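Local coordinates for protein PrimPol AEP domain (PP-N190) (PDB 6ZP9) that probably primes and extends DNA during replication of cyanophage S-2L, as the archaeo-eukaryotic primase (AEP) domain of a primase-polymerase, at residues Ile123-Val128 with Ala149-Thr154; Arg144-Ala149 with Thr154-Ser159. One frame throughout, in Å; residues are numbered along the deposited sequence.

Overall arrangement
Following the chain from its N terminus, strand 123-129, which runs inside a four-stranded antiparallel sheet, leads through the short strand 132-133 into helix 135-149, and a loop then carries the chain to strand 161-163 of the second four-stranded sheet. Contact 1 closes a mostly helical excursion by bringing the start of this loop back against strand 123-129. Contact 2 closes a much shorter turn, setting the rest of the loop against the last turns of the helix. Their segments alternate along the chain, so the two closures cross; they share Ala149 and Thr154. A probable hydrogen bond from Phe151 N to Ile146 O (3.1 Å) joins them.

Contact 1: Ile123-Val128 with Ala149-Thr154; sequences IHHYWV and AGFDTT
The Phe151 ring meets His125 and Trp127 at its rim, while one of its faces is taken by Ala149, two residues earlier, whose CB sits 3.5 Å above the plane over the ring centre. Phe151 CZ meets Trp127 CH2 at 4.2 Å; the side chains come from opposite directions, and each contact atom lies near the plane of the other ring, an edge-to-edge meeting. His125 approaches obliquely, CD2 lying 3.9 Å from Phe151 CZ. Their planes are 14° from parallel, but the centroids are 5.7 Å apart and the offset leaves little overlap. Phe151 CG lies anti to its carbonyl carbon (chi1 -77°), which lets the ring reach from the loop to the strand. Strand 123-129 is an inner strand of one of the two antiparallel sheets of this AEP domain, and His125 and Trp127, two residues apart, project from the same side of it. The polar edges are held elsewhere: His125 ND1 bonds to Gln115 NE2, and Trp127 NE1 donates to Pro110 O. Trp92 meets Phe151 edge-to-face and also bonds Ala149 O. Beyond Phe151, Asp152 OD1 accepts from Thr154 N (2.9 Å), which comes in tilted out of the carboxylate plane, an Asx turn.

Contact 2: Arg144-Ala149 with Thr154-Ser159; sequences RLIALA and TNRNPS
In Ile146, CG1 anti to the carbonyl carbon and an extended second torsion (chi2 166°) carry CD1 out to Asn155 and Arg156. Arg156 places CG between its backbone N and carbonyl carbon (chi1 68°), and a bend at chi3 (-37°) folds the chain back, so that the guanidinium returns over the same methyl. Ile146 CD1 thus touches both ends of one arginine side chain: it lies 3.8 Å from Arg156 CB and 3.9 Å from Arg156 NH2, over one face of the guanidinium. The two side chains cross at about a right angle. A third neighbour is main chain, Asn155 O standing 3.7 Å from Ile146 CD1.

The meeting is apolar on the isoleucine side, and no hydrogen bond spans the two segments. Polar groups of the loop find partners nearby instead: Asn155 O accepts from Gln142 NE2 one helical turn before Ile146, and Asn155 ND2 bonds to Glu91 OE2. In the fold, helix 135-149 ends here and the chain doubles back along it toward strand 161-163. Asn155 is the centre of an inverse gamma turn on this return path, with a weak bond from Arg156 N to Thr154 O at 2.9 Å. Near the helix end, Leu148 N donates to Arg144 O and Ala149 N to Leu145 O.

Arg156 is exposed, whereas Ile146 beneath its guanidinium face is buried; a bond from Arg156 NH2 to Thr153 O helps hold the group there, and the Arg156 side chain also touches Ala143. Farther along the loop, Pro158 packs on Val135 and Trp138 at the beginning of the same helix, while Asn157 ND2 and Ser159 OG both bond to Asp79 OD1.

Contact 1: Ile123-Val128 with Ala149-Thr154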
loop_
_atom_site.group_PDB
_atom_site.type_symbol
_atom_site.label_atom_id
_atom_site.label_comp_id
_atom_site.label_asym_id
_atom_site.label_seq_id
_atom_site.Cartn_x
_atom_site.Cartn_y
_atom_site.Cartn_z
ATOM N N ILE A 123 -2.913 -5.467 8.963
ATOM C CA ILE A 123 -3.867 -4.722 8.150
ATOM C C ILE A 123 -3.156 -3.498 7.591
ATOM O O ILE A 123 -2.330 -2.873 8.278
ATOM C CB ILE A 123 -5.087 -4.315 9.001
ATOM C CG1 ILE A 123 -5.781 -5.547 9.603
ATOM C CG2 ILE A 123 -6.050 -3.399 8.210
ATOM C CD1 ILE A 123 -6.376 -6.523 8.585
ATOM N N HIS A 124 -3.461 -3.142 6.346
ATOM C CA HIS A 124 -2.949 -1.920 5.739
ATOM C C HIS A 124 -4.052 -0.867 5.698
ATOM O O HIS A 124 -5.186 -1.164 5.305
ATOM C CB HIS A 124 -2.419 -2.199 4.332
ATOM C CG HIS A 124 -1.154 -3.004 4.319
ATOM N ND1 HIS A 124 -0.461 -3.292 3.162
ATOM C CD2 HIS A 124 -0.459 -3.581 5.326
ATOM C CE1 HIS A 124 0.611 -4.005 3.458
ATOM N NE2 HIS A 124 0.636 -4.194 4.765
ATOM N N HIS A 125 -3.722 0.352 6.121
ATOM C CA HIS A 125 -4.665 1.462 6.179
ATOM C C HIS A 125 -4.238 2.536 5.193
ATOM O O HIS A 125 -3.063 2.908 5.158
ATOM C CB HIS A 125 -4.727 2.059 7.589
ATOM C CG HIS A 125 -4.791 1.033 8.670
ATOM N ND1 HIS A 125 -5.981 0.591 9.206
ATOM C CD2 HIS A 125 -3.812 0.354 9.314
ATOM C CE1 HIS A 125 -5.733 -0.319 10.132
ATOM N NE2 HIS A 125 -4.425 -0.481 10.217
ATOM N N TYR A 126 -5.183 3.042 4.409
ATOM C CA TYR A 126 -4.916 4.082 3.425
ATOM C C TYR A 126 -5.831 5.290 3.614
ATOM O O TYR A 126 -7.038 5.144 3.832
ATOM C CB TYR A 126 -5.119 3.568 2.015
ATOM C CG TYR A 126 -4.109 2.577 1.497
ATOM C CD1 TYR A 126 -4.218 1.223 1.798
ATOM C CD2 TYR A 126 -3.089 2.988 0.652
ATOM C CE1 TYR A 126 -3.329 0.311 1.282
ATOM C CE2 TYR A 126 -2.191 2.088 0.139
ATOM C CZ TYR A 126 -2.317 0.754 0.448
ATOM O OH TYR A 126 -1.425 -0.148 -0.080
ATOM N N TRP A 127 -5.262 6.482 3.476
ATOM C CA TRP A 127 -6.020 7.727 3.439
ATOM C C TRP A 127 -5.690 8.412 2.114
ATOM O O TRP A 127 -4.549 8.841 1.898
ATOM C CB TRP A 127 -5.678 8.621 4.634
ATOM C CG TRP A 127 -6.103 8.089 5.988
ATOM C CD1 TRP A 127 -7.213 8.456 6.710
ATOM C CD2 TRP A 127 -5.407 7.129 6.790
ATOM N NE1 TRP A 127 -7.250 7.769 7.904
ATOM C CE2 TRP A 127 -6.153 6.955 7.981
ATOM C CE3 TRP A 127 -4.228 6.394 6.618
ATOM C CZ2 TRP A 127 -5.763 6.069 8.988
ATOM C CZ3 TRP A 127 -3.841 5.510 7.629
ATOM C CH2 TRP A 127 -4.607 5.361 8.797
ATOM N N VAL A 128 -6.680 8.500 1.219
ATOM C CA VAL A 128 -6.467 8.974 -0.146
ATOM C C VAL A 128 -6.844 10.445 -0.236
ATOM O O VAL A 128 -7.883 10.862 0.291
ATOM C CB VAL A 128 -7.287 8.139 -1.146
ATOM C CG1 VAL A 128 -7.038 8.629 -2.566
ATOM C CG2 VAL A 128 -6.926 6.665 -1.003
ATOM N N ALA A 149 0.138 7.051 15.168
ATOM C CA ALA A 149 -0.436 5.720 15.289
ATOM C C ALA A 149 0.518 4.723 15.932
ATOM O O ALA A 149 0.060 3.691 16.443
ATOM C CB ALA A 149 -0.870 5.203 13.910
ATOM N N GLY A 150 1.818 5.010 15.943
ATOM C CA GLY A 150 2.786 3.979 16.274
ATOM C C GLY A 150 2.874 2.892 15.216
ATOM O O GLY A 150 3.045 1.708 15.552
ATOM N N PHE A 151 2.764 3.266 13.946
ATOM C CA PHE A 151 2.925 2.319 12.862
ATOM C C PHE A 151 4.382 1.851 12.754
ATOM O O PHE A 151 5.308 2.432 13.328
ATOM C CB PHE A 151 2.502 2.960 11.542
ATOM C CG PHE A 151 1.016 3.044 11.342
ATOM C CD1 PHE A 151 0.166 2.102 11.907
ATOM C CD2 PHE A 151 0.468 4.059 10.567
ATOM C CE1 PHE A 151 -1.206 2.164 11.710
ATOM C CE2 PHE A 151 -0.907 4.141 10.368
ATOM C CZ PHE A 151 -1.746 3.187 10.932
ATOM N N ASP A 152 4.569 0.784 11.986
ATOM C CA ASP A 152 5.876 0.374 11.477
ATOM C C ASP A 152 6.580 1.542 10.784
ATOM O O ASP A 152 6.097 2.059 9.774
ATOM C CB ASP A 152 5.646 -0.791 10.505
ATOM C CG ASP A 152 6.918 -1.353 9.916
ATOM O OD1 ASP A 152 7.994 -0.717 9.995
ATOM O OD2 ASP A 152 6.820 -2.456 9.335
ATOM N N THR A 153 7.736 1.956 11.326
ATOM C CA THR A 153 8.427 3.150 10.834
ATOM C C THR A 153 9.210 2.915 9.548
ATOM O O THR A 153 9.764 3.873 8.998
ATOM C CB THR A 153 9.381 3.701 11.902
ATOM O OG1 THR A 153 10.489 2.808 12.056
ATOM C CG2 THR A 153 8.673 3.843 13.231
ATOM N N THR A 154 9.267 1.672 9.064
ATOM C CA THR A 154 9.957 1.367 7.813
ATOM C C THR A 154 9.290 2.039 6.617
ATOM O O THR A 154 9.973 2.477 5.682
ATOM C CB THR A 154 9.988 -0.148 7.606
ATOM O OG1 THR A 154 10.889 -0.743 8.546
ATOM C CG2 THR A 154 10.428 -0.504 6.189
#

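Contact 2: Arg144-Ala149 with Thr154-Ser159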
loop_
_atom_site.group_PDB
_atom_site.type_symbol
_atom_site.label_atom_id
_atom_site.label_comp_id
_atom_site.label_asym_id
_atom_site.label_seq_id
_atom_site.Cartn_x
_atom_site.Cartn_y
_atom_site.Cartn_z
ATOM N N ARG A 144 4.271 12.020 10.278
ATOM C CA ARG A 144 3.363 12.330 11.374
ATOM C C ARG A 144 2.357 11.211 11.594
ATOM O O ARG A 144 1.998 10.906 12.743
ATOM C CB ARG A 144 2.644 13.645 11.101
ATOM C CG ARG A 144 3.576 14.833 11.105
ATOM C CD ARG A 144 2.769 16.109 11.105
ATOM N NE ARG A 144 3.601 17.293 10.938
ATOM C CZ ARG A 144 3.192 18.531 11.205
ATOM N NH1 ARG A 144 1.958 18.734 11.661
ATOM N NH2 ARG A 144 4.013 19.562 11.013
ATOM N N LEU A 145 1.876 10.600 10.506
ATOM C CA LEU A 145 0.953 9.477 10.636
ATOM C C LEU A 145 1.612 8.320 11.379
ATOM O O LEU A 145 1.022 7.728 12.293
ATOM C CB LEU A 145 0.482 9.039 9.250
ATOM C CG LEU A 145 -0.319 7.731 9.193
ATOM C CD1 LEU A 145 -1.699 7.917 9.810
ATOM C CD2 LEU A 145 -0.427 7.208 7.756
ATOM N N ILE A 146 2.850 7.991 11.002
ATOM C CA ILE A 146 3.577 6.911 11.666
ATOM C C ILE A 146 3.726 7.198 13.155
ATOM O O ILE A 146 3.524 6.312 13.994
ATOM C CB ILE A 146 4.947 6.701 10.996
ATOM C CG1 ILE A 146 4.762 6.132 9.580
ATOM C CG2 ILE A 146 5.841 5.809 11.869
ATOM C CD1 ILE A 146 6.001 6.208 8.704
ATOM N N ALA A 147 4.069 8.445 13.504
ATOM C CA ALA A 147 4.308 8.807 14.899
ATOM C C ALA A 147 3.032 8.700 15.727
ATOM O O ALA A 147 3.041 8.157 16.841
ATOM C CB ALA A 147 4.873 10.227 14.974
ATOM N N LEU A 148 1.923 9.217 15.195
ATOM C CA LEU A 148 0.686 9.294 15.960
ATOM C C LEU A 148 0.084 7.913 16.182
ATOM O O LEU A 148 -0.443 7.624 17.262
ATOM C CB LEU A 148 -0.313 10.200 15.241
ATOM C CG LEU A 148 -1.740 10.172 15.791
ATOM C CD1 LEU A 148 -1.751 10.660 17.222
ATOM C CD2 LEU A 148 -2.695 10.980 14.933
ATOM N N ALA A 149 0.138 7.051 15.168
ATOM C CA ALA A 149 -0.436 5.720 15.289
ATOM C C ALA A 149 0.518 4.723 15.932
ATOM O O ALA A 149 0.060 3.691 16.443
ATOM C CB ALA A 149 -0.870 5.203 13.910
ATOM N N THR A 154 9.267 1.672 9.064
ATOM C CA THR A 154 9.957 1.367 7.813
ATOM C C THR A 154 9.290 2.039 6.617
ATOM O O THR A 154 9.973 2.477 5.682
ATOM C CB THR A 154 9.988 -0.148 7.606
ATOM O OG1 THR A 154 10.889 -0.743 8.546
ATOM C CG2 THR A 154 10.428 -0.504 6.189
ATOM N N ASN A 155 7.958 2.129 6.623
ATOM C CA ASN A 155 7.188 2.547 5.445
ATOM C C ASN A 155 7.093 4.074 5.354
ATOM O O ASN A 155 6.010 4.657 5.397
ATOM C CB ASN A 155 5.793 1.922 5.485
ATOM C CG ASN A 155 5.821 0.415 5.648
ATOM O OD1 ASN A 155 6.633 -0.283 5.034
ATOM N ND2 ASN A 155 4.923 -0.097 6.482
ATOM N N ARG A 156 8.215 4.708 5.228
ATOM C CA ARG A 156 8.215 6.140 5.227
ATOM C C ARG A 156 8.728 6.863 3.982
ATOM O O ARG A 156 8.648 8.047 3.942
ATOM C CB ARG A 156 9.058 6.606 6.428
ATOM C CG ARG A 156 10.511 6.305 6.313
ATOM C CD ARG A 156 11.271 6.595 7.607
ATOM N NE ARG A 156 10.740 7.787 8.272
ATOM C CZ ARG A 156 10.000 7.869 9.389
ATOM N NH1 ARG A 156 9.647 9.068 9.829
ATOM N NH2 ARG A 156 9.648 6.811 10.071
ATOM N N ASN A 157 9.275 6.147 3.020
ATOM C CA ASN A 157 9.917 6.758 1.861
ATOM C C ASN A 157 8.958 6.821 0.675
ATOM O O ASN A 157 8.050 5.993 0.554
ATOM C CB ASN A 157 11.158 5.966 1.460
ATOM C CG ASN A 157 10.847 4.525 1.177
ATOM O OD1 ASN A 157 10.277 3.830 2.022
ATOM N ND2 ASN A 157 11.207 4.058 -0.020
ATOM N N PRO A 158 9.122 7.787 -0.232
ATOM C CA PRO A 158 8.093 7.985 -1.269
ATOM C C PRO A 158 7.981 6.847 -2.277
ATOM O O PRO A 158 6.915 6.708 -2.885
ATOM C CB PRO A 158 8.504 9.304 -1.945
ATOM C CG PRO A 158 9.926 9.530 -1.540
ATOM C CD PRO A 158 10.116 8.876 -0.211
ATOM N N SER A 159 9.010 6.020 -2.475
ATOM C CA SER A 159 8.876 4.876 -3.371
ATOM C C SER A 159 8.509 3.588 -2.637
ATOM O O SER A 159 8.681 2.496 -3.196
ATOM C CB SER A 159 10.156 4.678 -4.184
ATOM O OG SER A 159 11.248 4.331 -3.355
#